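Side-chain contacts in dihydroorotase (Saccharomyces cerevisiae S288C, PDB 6L0A), which catalyses the zinc-dependent interconversion of N-carbamoyl-L-aspartate and dihydroorotate in the third step of de novo pyrimidine biosynthesis: residues V15-G20 with P28-G33; A21-V26 with Q62-K67; P335-D340 with S345-K350. All coordinates share one frame; numbering follows the deposited sequence.

Contact 1. Residues V15-G20 with P28-G33. With ZN (zinc ion), chain K; LMR ((2S)-2-hydroxybutanedioic acid), chain M.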
loop_
_atom_site.group_PDB
_atom_site.type_symbol
_atom_site.label_atom_id
_atom_site.label_comp_id
_atom_site.label_asym_id
_atom_site.label_seq_id
_atom_site.Cartn_x
_atom_site.Cartn_y
_atom_site.Cartn_z
ATOM N N VAL C 15 14.500 14.011 -12.528
ATOM C CA VAL C 15 15.602 13.547 -11.680
ATOM C C VAL C 15 15.595 14.307 -10.361
ATOM O O VAL C 15 15.465 15.535 -10.350
ATOM C CB VAL C 15 16.969 13.719 -12.381
ATOM C CG1 VAL C 15 18.114 13.459 -11.413
ATOM C CG2 VAL C 15 17.077 12.774 -13.572
ATOM N N HIS C 16 15.763 13.581 -9.249
ATOM C CA HIS C 16 16.041 14.169 -7.943
ATOM C C HIS C 16 17.472 13.842 -7.536
ATOM O O HIS C 16 17.841 12.663 -7.463
ATOM C CB HIS C 16 15.070 13.633 -6.876
ATOM C CG HIS C 16 13.635 13.995 -7.117
ATOM N ND1 HIS C 16 13.073 15.167 -6.654
ATOM C CD2 HIS C 16 12.651 13.339 -7.779
ATOM C CE1 HIS C 16 11.804 15.217 -7.027
ATOM N NE2 HIS C 16 11.522 14.120 -7.712
ATOM N N VAL C 17 18.276 14.870 -7.244
ATOM C CA VAL C 17 19.628 14.656 -6.733
ATOM C C VAL C 17 19.849 15.276 -5.363
ATOM O O VAL C 17 20.963 15.191 -4.835
ATOM C CB VAL C 17 20.716 15.154 -7.712
ATOM C CG1 VAL C 17 20.737 14.305 -8.989
ATOM C CG2 VAL C 17 20.524 16.630 -8.017
ATOM N N ARG C 18 18.832 15.894 -4.765
ATOM C CA ARG C 18 18.895 16.350 -3.364
ATOM C C ARG C 18 20.027 17.379 -3.209
ATOM O O ARG C 18 20.336 18.136 -4.142
ATOM C CB ARG C 18 19.016 15.152 -2.418
ATOM C CG ARG C 18 18.103 13.969 -2.725
ATOM C CD ARG C 18 16.641 14.336 -2.559
ATOM N NE ARG C 18 15.822 13.123 -2.519
ATOM C CZ ARG C 18 14.519 13.092 -2.777
ATOM N NH1 ARG C 18 13.866 14.212 -3.093
ATOM N NH2 ARG C 18 13.872 11.934 -2.725
ATOM N N GLU C 19 20.638 17.424 -2.017
ATOM C CA GLU C 19 21.704 18.371 -1.699
ATOM C C GLU C 19 22.762 17.665 -0.850
ATOM O O GLU C 19 22.645 16.476 -0.536
ATOM C CB GLU C 19 21.145 19.607 -0.984
ATOM C CG GLU C 19 20.357 20.557 -1.889
ATOM C CD GLU C 19 20.136 21.928 -1.264
ATOM O OE1 GLU C 19 19.135 22.105 -0.526
ATOM O OE2 GLU C 19 20.966 22.833 -1.514
ATOM N N GLY C 20 23.822 18.399 -0.499
ATOM C CA GLY C 20 24.818 17.881 0.437
ATOM C C GLY C 20 25.418 16.547 0.034
ATOM O O GLY C 20 25.683 16.278 -1.143
ATOM N N PRO C 28 26.809 11.824 -9.745
ATOM C CA PRO C 28 27.596 11.025 -10.702
ATOM C C PRO C 28 26.857 9.812 -11.236
ATOM O O PRO C 28 27.195 9.334 -12.327
ATOM C CB PRO C 28 28.836 10.616 -9.889
ATOM C CG PRO C 28 28.932 11.616 -8.785
ATOM C CD PRO C 28 27.486 11.932 -8.440
ATOM N N LYS C 29 25.861 9.290 -10.506
ATOM C CA LYS C 29 25.138 8.111 -10.967
ATOM C C LYS C 29 24.224 8.392 -12.152
ATOM O O LYS C 29 23.759 7.440 -12.790
ATOM C CB LYS C 29 24.314 7.511 -9.820
ATOM C CG LYS C 29 25.104 7.313 -8.533
ATOM C CD LYS C 29 26.145 6.215 -8.731
ATOM C CE LYS C 29 26.783 5.813 -7.409
ATOM N NZ LYS C 29 27.607 6.923 -6.864
ATOM N N ILE C 30 23.930 9.663 -12.453
ATOM C CA ILE C 30 23.192 9.963 -13.673
ATOM C C ILE C 30 23.936 9.395 -14.873
ATOM O O ILE C 30 23.394 8.592 -15.644
ATOM C CB ILE C 30 22.958 11.480 -13.804
ATOM C CG1 ILE C 30 22.156 12.000 -12.596
ATOM C CG2 ILE C 30 22.248 11.791 -15.111
ATOM C CD1 ILE C 30 22.120 13.530 -12.449
ATOM N N ARG C 31 25.216 9.752 -15.008
ATOM C CA ARG C 31 26.027 9.202 -16.092
ATOM C C ARG C 31 26.179 7.689 -15.972
ATOM O O ARG C 31 26.053 6.970 -16.969
ATOM C CB ARG C 31 27.401 9.873 -16.123
ATOM C CG ARG C 31 28.139 9.627 -17.452
ATOM C CD ARG C 31 29.425 10.419 -17.539
ATOM N NE ARG C 31 30.395 9.769 -18.417
ATOM C CZ ARG C 31 30.564 10.056 -19.706
ATOM N NH1 ARG C 31 29.842 10.998 -20.297
ATOM N NH2 ARG C 31 31.480 9.403 -20.404
ATOM N N ASP C 32 26.426 7.184 -14.758
ATOM C CA ASP C 32 26.671 5.752 -14.588
ATOM C C ASP C 32 25.475 4.924 -15.031
ATOM O O ASP C 32 25.639 3.831 -15.588
ATOM C CB ASP C 32 27.027 5.444 -13.133
ATOM C CG ASP C 32 28.342 6.066 -12.711
ATOM O OD1 ASP C 32 29.061 6.603 -13.578
ATOM O OD2 ASP C 32 28.654 6.024 -11.507
ATOM N N GLY C 33 24.258 5.426 -14.791
ATOM C CA GLY C 33 23.049 4.783 -15.252
ATOM C C GLY C 33 22.719 4.955 -16.716
ATOM O O GLY C 33 21.707 4.423 -17.179
HETATM ZN ZN ZN K . 9.751 13.603 -8.844
HETATM C C1 LMR M . 7.782 12.421 -5.978
HETATM O O1A LMR M . 8.125 12.572 -7.182
HETATM O O1B LMR M . 6.557 12.368 -5.746
HETATM C C2 LMR M . 8.796 12.317 -4.815
HETATM O O2 LMR M . 8.787 11.098 -4.097
HETATM C C3 LMR M . 10.192 12.333 -5.341
HETATM C C4 LMR M . 10.927 12.813 -4.111
HETATM O O4A LMR M . 11.036 12.103 -3.053
HETATM O O4B LMR M . 11.386 13.957 -4.233
#
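R18 takes hold of one carboxylate of the bound malate through both of its terminal nitrogens: NH1 of R18 donates to O4B of the malate at 2.7 Å, with 158° at the hydrogen, and R18 NH2 gives O4A a straighter bond of 2.9 Å. R18 belongs to the segment V15-G20, which follows the first strand of the amidohydrolase barrel and carries the HxHxR signature of dihydroorotases through H14, H16 and R18. The carboxylate carbon C4 lies in the guanidinium plane at its edge, as expected for a two-pronged grip. A bend at chi2 of R18 (-65°) carries the guanidinium back beside H16, whose CB covers part of one face, while NE of R18 donates to P261 O. The H16 imidazole lies under the same malate oxygen: O4B sits 3.1 Å above the ring plane, displaced toward its rim. H16 NE2 binds zinc at 2.2 Å, alongside H14, D258 and K98, which is probably carboxylated; malate O1A completes this group. Malate is thus held by metal at one carboxylate and by arginine at the other, consistent with a pocket that takes the dicarboxylate N-carbamoyl-L-aspartate.

V15 and V17, flanking the histidine, turn instead to the helix 20-32, giving this beta-alpha unit a buried apolar seam. There I30 bridges the two valines with a single methyl, CD1, which lies 4.1 Å from V15 CG1 and 3.8 Å from V17 CG1.

Contact 2. Residues A21-V26 with Q62-K67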
loop_
_atom_site.group_PDB
_atom_site.type_symbol
_atom_site.label_atom_id
_atom_site.label_comp_id
_atom_site.label_asym_id
_atom_site.label_seq_id
_atom_site.Cartn_x
_atom_site.Cartn_y
_atom_site.Cartn_z
ATOM N N ALA C 21 25.637 15.690 1.035
ATOM C CA ALA C 21 26.304 14.412 0.791
ATOM C C ALA C 21 25.488 13.512 -0.125
ATOM O O ALA C 21 26.052 12.784 -0.950
ATOM C CB ALA C 21 26.582 13.692 2.116
ATOM N N MET C 22 24.159 13.522 0.019
ATOM C CA MET C 22 23.337 12.710 -0.869
ATOM C C MET C 22 23.557 13.121 -2.319
ATOM O O MET C 22 23.684 12.265 -3.201
ATOM C CB MET C 22 21.860 12.835 -0.485
ATOM C CG MET C 22 20.928 12.021 -1.377
ATOM S SD MET C 22 21.218 10.255 -1.213
ATOM C CE MET C 22 20.171 9.870 0.215
ATOM N N CYS C 23 23.627 14.430 -2.565
ATOM C CA CYS C 23 23.867 14.947 -3.910
ATOM C C CYS C 23 25.222 14.505 -4.448
ATOM O O CYS C 23 25.352 14.180 -5.631
ATOM C CB CYS C 23 23.774 16.470 -3.897
ATOM S SG CYS C 23 23.848 17.249 -5.526
ATOM N N GLU C 24 26.249 14.522 -3.600
ATOM C CA GLU C 24 27.565 14.061 -4.028
ATOM C C GLU C 24 27.550 12.586 -4.395
ATOM O O GLU C 24 28.262 12.163 -5.313
ATOM C CB GLU C 24 28.586 14.330 -2.923
ATOM C CG GLU C 24 28.672 15.802 -2.551
ATOM C CD GLU C 24 29.798 16.096 -1.584
ATOM O OE1 GLU C 24 30.499 15.143 -1.173
ATOM O OE2 GLU C 24 29.980 17.285 -1.239
ATOM N N LEU C 25 26.736 11.790 -3.699
ATOM C CA LEU C 25 26.638 10.375 -4.028
ATOM C C LEU C 25 25.919 10.168 -5.354
ATOM O O LEU C 25 26.378 9.407 -6.207
ATOM C CB LEU C 25 25.919 9.633 -2.896
ATOM C CG LEU C 25 25.559 8.154 -3.046
ATOM C CD1 LEU C 25 26.760 7.302 -3.436
ATOM C CD2 LEU C 25 24.955 7.656 -1.742
ATOM N N VAL C 26 24.803 10.863 -5.553
ATOM C CA VAL C 26 23.851 10.472 -6.586
ATOM C C VAL C 26 24.110 11.152 -7.925
ATOM O O VAL C 26 23.863 10.551 -8.969
ATOM C CB VAL C 26 22.428 10.755 -6.078
ATOM C CG1 VAL C 26 21.419 10.690 -7.215
ATOM C CG2 VAL C 26 22.083 9.751 -4.982
ATOM N N GLN C 62 27.141 20.729 -11.885
ATOM C CA GLN C 62 28.107 20.638 -12.976
ATOM C C GLN C 62 29.500 20.302 -12.468
ATOM O O GLN C 62 30.254 19.608 -13.151
ATOM C CB GLN C 62 28.151 21.942 -13.776
ATOM C CG GLN C 62 27.045 22.074 -14.798
ATOM C CD GLN C 62 27.229 21.184 -16.023
ATOM O OE1 GLN C 62 27.835 20.095 -15.967
ATOM N NE2 GLN C 62 26.681 21.634 -17.137
ATOM N N LYS C 63 29.855 20.780 -11.271
ATOM C CA LYS C 63 31.140 20.419 -10.683
ATOM C C LYS C 63 31.205 18.928 -10.370
ATOM O O LYS C 63 32.235 18.282 -10.602
ATOM C CB LYS C 63 31.385 21.250 -9.424
ATOM C CG LYS C 63 32.798 21.172 -8.871
ATOM C CD LYS C 63 32.962 22.118 -7.686
ATOM C CE LYS C 63 34.428 22.457 -7.434
ATOM N NZ LYS C 63 35.330 21.373 -7.915
ATOM N N LEU C 64 30.104 18.359 -9.866
ATOM C CA LEU C 64 30.087 16.947 -9.507
ATOM C C LEU C 64 30.051 16.044 -10.729
ATOM O O LEU C 64 30.448 14.877 -10.641
ATOM C CB LEU C 64 28.881 16.643 -8.612
ATOM C CG LEU C 64 28.809 17.352 -7.261
ATOM C CD1 LEU C 64 27.424 17.206 -6.659
ATOM C CD2 LEU C 64 29.849 16.752 -6.341
ATOM N N ALA C 65 29.550 16.544 -11.860
ATOM C CA ALA C 65 29.372 15.729 -13.062
ATOM C C ALA C 65 29.564 16.614 -14.280
ATOM O O ALA C 65 28.597 17.066 -14.903
ATOM C CB ALA C 65 27.993 15.061 -13.094
ATOM N N PRO C 66 30.819 16.888 -14.655
ATOM C CA PRO C 66 31.057 17.847 -15.745
ATOM C C PRO C 66 30.560 17.380 -17.100
ATOM O O PRO C 66 30.416 18.219 -17.996
ATOM C CB PRO C 66 32.585 18.029 -15.735
ATOM C CG PRO C 66 33.014 17.607 -14.360
ATOM C CD PRO C 66 32.067 16.491 -13.982
ATOM N N LYS C 67 30.285 16.089 -17.299
ATOM C CA LYS C 67 29.822 15.617 -18.598
ATOM C C LYS C 67 28.308 15.469 -18.689
ATOM O O LYS C 67 27.801 15.062 -19.738
ATOM C CB LYS C 67 30.494 14.283 -18.945
ATOM C CG LYS C 67 32.021 14.343 -18.857
ATOM C CD LYS C 67 32.663 13.014 -19.234
ATOM C CE LYS C 67 34.173 13.063 -19.000
ATOM N NZ LYS C 67 34.859 11.824 -19.459
#
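The carboxylate of E24 is the only flat side-chain group on the residues that touch here, and neither its faces nor its edges come within 4.5 Å of L64; E24, exposed to solvent, meets the leucine through its aliphatic stem instead. CG of E24 lies 4.1 Å from L64 CD2, the two side chains crossing at about a right angle, and beyond CG the glutamate chain runs extended (chi2 -173°), carrying the carboxylate away from the methyl. The other branch of the leucine serves C23, which is buried. L64 CD1 is 3.8 Å from C23 SG and equally 3.8 Å from C23 O, so this methyl touches both the thiol and the backbone of one residue. C23 contributes its sulfur by setting SG opposite the backbone nitrogen, chi1 -173°.

In the fold, this is the packing of two neighbouring outer helices of the TIM barrel: 20-32 and 51-64 are separated in sequence by the strand 37-40, and they approach at E24 and L64, whose CA atoms are 6.7 Å apart. L64 is the final helical residue of its helix, with A65 already leaving helical backbone angles, so the contact is made by the last turn. T27, one turn beyond C23, touches L64 as well, and its OG1 is hydrogen-bonded to C23 O.

Contact 3. Residues P335-D340 with S345-K350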
loop_
_atom_site.group_PDB
_atom_site.type_symbol
_atom_site.label_atom_id
_atom_site.label_comp_id
_atom_site.label_asym_id
_atom_site.label_seq_id
_atom_site.Cartn_x
_atom_site.Cartn_y
_atom_site.Cartn_z
ATOM N N PRO C 335 23.124 -4.454 -7.083
ATOM C CA PRO C 335 23.568 -4.662 -5.701
ATOM C C PRO C 335 22.416 -4.542 -4.716
ATOM O O PRO C 335 21.322 -4.069 -5.039
ATOM C CB PRO C 335 24.594 -3.546 -5.478
ATOM C CG PRO C 335 24.271 -2.515 -6.513
ATOM C CD PRO C 335 23.763 -3.280 -7.700
ATOM N N GLN C 336 22.695 -4.951 -3.471
ATOM C CA GLN C 336 21.706 -4.850 -2.403
ATOM C C GLN C 336 21.594 -3.434 -1.868
ATOM O O GLN C 336 20.508 -3.018 -1.445
ATOM C CB GLN C 336 22.060 -5.800 -1.252
ATOM C CG GLN C 336 21.999 -7.275 -1.616
ATOM C CD GLN C 336 20.595 -7.734 -1.950
ATOM O OE1 GLN C 336 19.610 -7.149 -1.493
ATOM N NE2 GLN C 336 20.492 -8.799 -2.740
ATOM N N VAL C 337 22.700 -2.687 -1.863
ATOM C CA VAL C 337 22.760 -1.345 -1.301
ATOM C C VAL C 337 23.611 -0.475 -2.221
ATOM O O VAL C 337 24.518 -0.964 -2.901
ATOM C CB VAL C 337 23.331 -1.369 0.137
ATOM C CG1 VAL C 337 23.314 0.007 0.763
ATOM C CG2 VAL C 337 22.555 -2.346 1.013
ATOM N N ILE C 338 23.292 0.819 -2.262
ATOM C CA ILE C 338 24.138 1.839 -2.872
ATOM C C ILE C 338 24.573 2.770 -1.747
ATOM O O ILE C 338 23.726 3.357 -1.063
ATOM C CB ILE C 338 23.406 2.619 -3.978
ATOM C CG1 ILE C 338 22.711 1.667 -4.956
ATOM C CG2 ILE C 338 24.364 3.537 -4.726
ATOM C CD1 ILE C 338 23.645 1.000 -5.936
ATOM N N SER C 339 25.885 2.908 -1.553
ATOM C CA SER C 339 26.406 3.614 -0.395
ATOM C C SER C 339 27.561 4.519 -0.796
ATOM O O SER C 339 28.268 4.254 -1.772
ATOM C CB SER C 339 26.881 2.631 0.686
ATOM O OG SER C 339 27.278 3.323 1.854
ATOM N N ASP C 340 27.747 5.589 -0.022
ATOM C CA ASP C 340 28.898 6.467 -0.158
ATOM C C ASP C 340 30.021 6.112 0.807
ATOM O O ASP C 340 31.023 6.828 0.861
ATOM C CB ASP C 340 28.486 7.935 0.035
ATOM C CG ASP C 340 28.040 8.255 1.462
ATOM O OD1 ASP C 340 27.902 7.330 2.299
ATOM O OD2 ASP C 340 27.813 9.452 1.743
ATOM N N SER C 345 23.233 5.025 2.981
ATOM C CA SER C 345 22.960 3.819 2.217
ATOM C C SER C 345 21.585 3.947 1.577
ATOM O O SER C 345 20.623 4.320 2.251
ATOM C CB SER C 345 23.003 2.574 3.104
ATOM O OG SER C 345 24.234 2.497 3.794
ATOM N N ILE C 346 21.496 3.640 0.287
ATOM C CA ILE C 346 20.243 3.660 -0.459
ATOM C C ILE C 346 19.968 2.256 -0.965
ATOM O O ILE C 346 20.871 1.586 -1.481
ATOM C CB ILE C 346 20.297 4.637 -1.649
ATOM C CG1 ILE C 346 20.615 6.052 -1.191
ATOM C CG2 ILE C 346 18.985 4.599 -2.443
ATOM C CD1 ILE C 346 21.261 6.869 -2.304
ATOM N N ILE C 347 18.719 1.816 -0.851
ATOM C CA ILE C 347 18.277 0.560 -1.446
ATOM C C ILE C 347 17.844 0.857 -2.880
ATOM O O ILE C 347 16.845 1.572 -3.076
ATOM C CB ILE C 347 17.140 -0.080 -0.640
ATOM C CG1 ILE C 347 17.453 -0.021 0.861
ATOM C CG2 ILE C 347 16.931 -1.504 -1.092
ATOM C CD1 ILE C 347 18.664 -0.877 1.262
ATOM N N PRO C 348 18.546 0.348 -3.890
ATOM C CA PRO C 348 18.148 0.605 -5.275
ATOM C C PRO C 348 16.938 -0.222 -5.682
ATOM O O PRO C 348 16.631 -1.272 -5.106
ATOM C CB PRO C 348 19.387 0.188 -6.073
ATOM C CG PRO C 348 19.968 -0.952 -5.233
ATOM C CD PRO C 348 19.737 -0.528 -3.808
ATOM N N PHE C 349 16.252 0.280 -6.706
ATOM C CA PHE C 349 15.146 -0.446 -7.308
ATOM C C PHE C 349 15.598 -1.830 -7.765
ATOM O O PHE C 349 16.655 -1.976 -8.391
ATOM C CB PHE C 349 14.602 0.356 -8.491
ATOM C CG PHE C 349 13.437 -0.270 -9.173
ATOM C CD1 PHE C 349 12.308 -0.626 -8.456
ATOM C CD2 PHE C 349 13.466 -0.494 -10.542
ATOM C CE1 PHE C 349 11.238 -1.201 -9.088
ATOM C CE2 PHE C 349 12.397 -1.058 -11.184
ATOM C CZ PHE C 349 11.279 -1.418 -10.459
ATOM N N LYS C 350 14.799 -2.846 -7.438
ATOM C CA LYS C 350 15.019 -4.224 -7.890
ATOM C C LYS C 350 16.345 -4.779 -7.384
ATOM O O LYS C 350 16.983 -5.595 -8.057
ATOM C CB LYS C 350 14.944 -4.337 -9.415
ATOM C CG LYS C 350 13.523 -4.386 -9.959
ATOM C CD LYS C 350 13.492 -4.319 -11.470
ATOM C CE LYS C 350 14.280 -5.461 -12.102
ATOM N NZ LYS C 350 13.557 -6.764 -12.006
#
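Two backbone hydrogen bonds join I338 and I346 as an antiparallel hydrogen-bonded pair, I338 N to I346 O at 2.7 Å and I346 N to I338 O at 2.6 Å, both nearly straight. The neighbouring pair, S339 with S345, is non-hydrogen-bonded. Its hydroxyls share a face of the sheet, but S339 OG and S345 OG stay 3.7 Å apart, and S339 OG is bonded instead to I344 O and G341 N. Next to them V337 presses CG1 against S345 CB at 3.5 Å, a tight carbon contact made because CG1 stands opposite the backbone nitrogen (chi1 -176°). The other valine methyl, V337 CG2, reaches I347 CD1 at 4.2 Å; I347 also packs on Y270 of the second subunit.

On the opposite face, I338 leans over the proline ring, with I338 CG1 3.8 Å from P348 CG, and I346 packs on M22, L25 and V26 of the helix 20-32. P348 has no N-H to offer, and its CD carbon takes up the place near Q336 O, at 3.5 Å. The ladder is therefore not continued by a bond at this point. At the other end, D340 OD1 accepts from K342 N and I344 N, holding the linking loop in place. Two short strands, an antiparallel hydrogen-bonded pair and a loop tied by serine and aspartate side chains together make a beta hairpin.

In the fold
Helix 20-32 supplies a segment to contacts 1 and 2 and is packed against by contact 3. The centres of contacts 1 and 2 lie about 6 Å apart, and their segments alternate along the chain: the later turn of the helix, through I30, meets the metal-binding loop after strand 11-15, and the earlier turns, through C23 and E24, meet the end of helix 51-64. Contact 3 comes much later in sequence, its centre about 13 Å from contact 1 and about 17 Å from contact 2. The helix that follows the zinc-binding strand is thus packed between a neighbouring barrel helix and a C-terminal hairpin, which also reaches the second subunit.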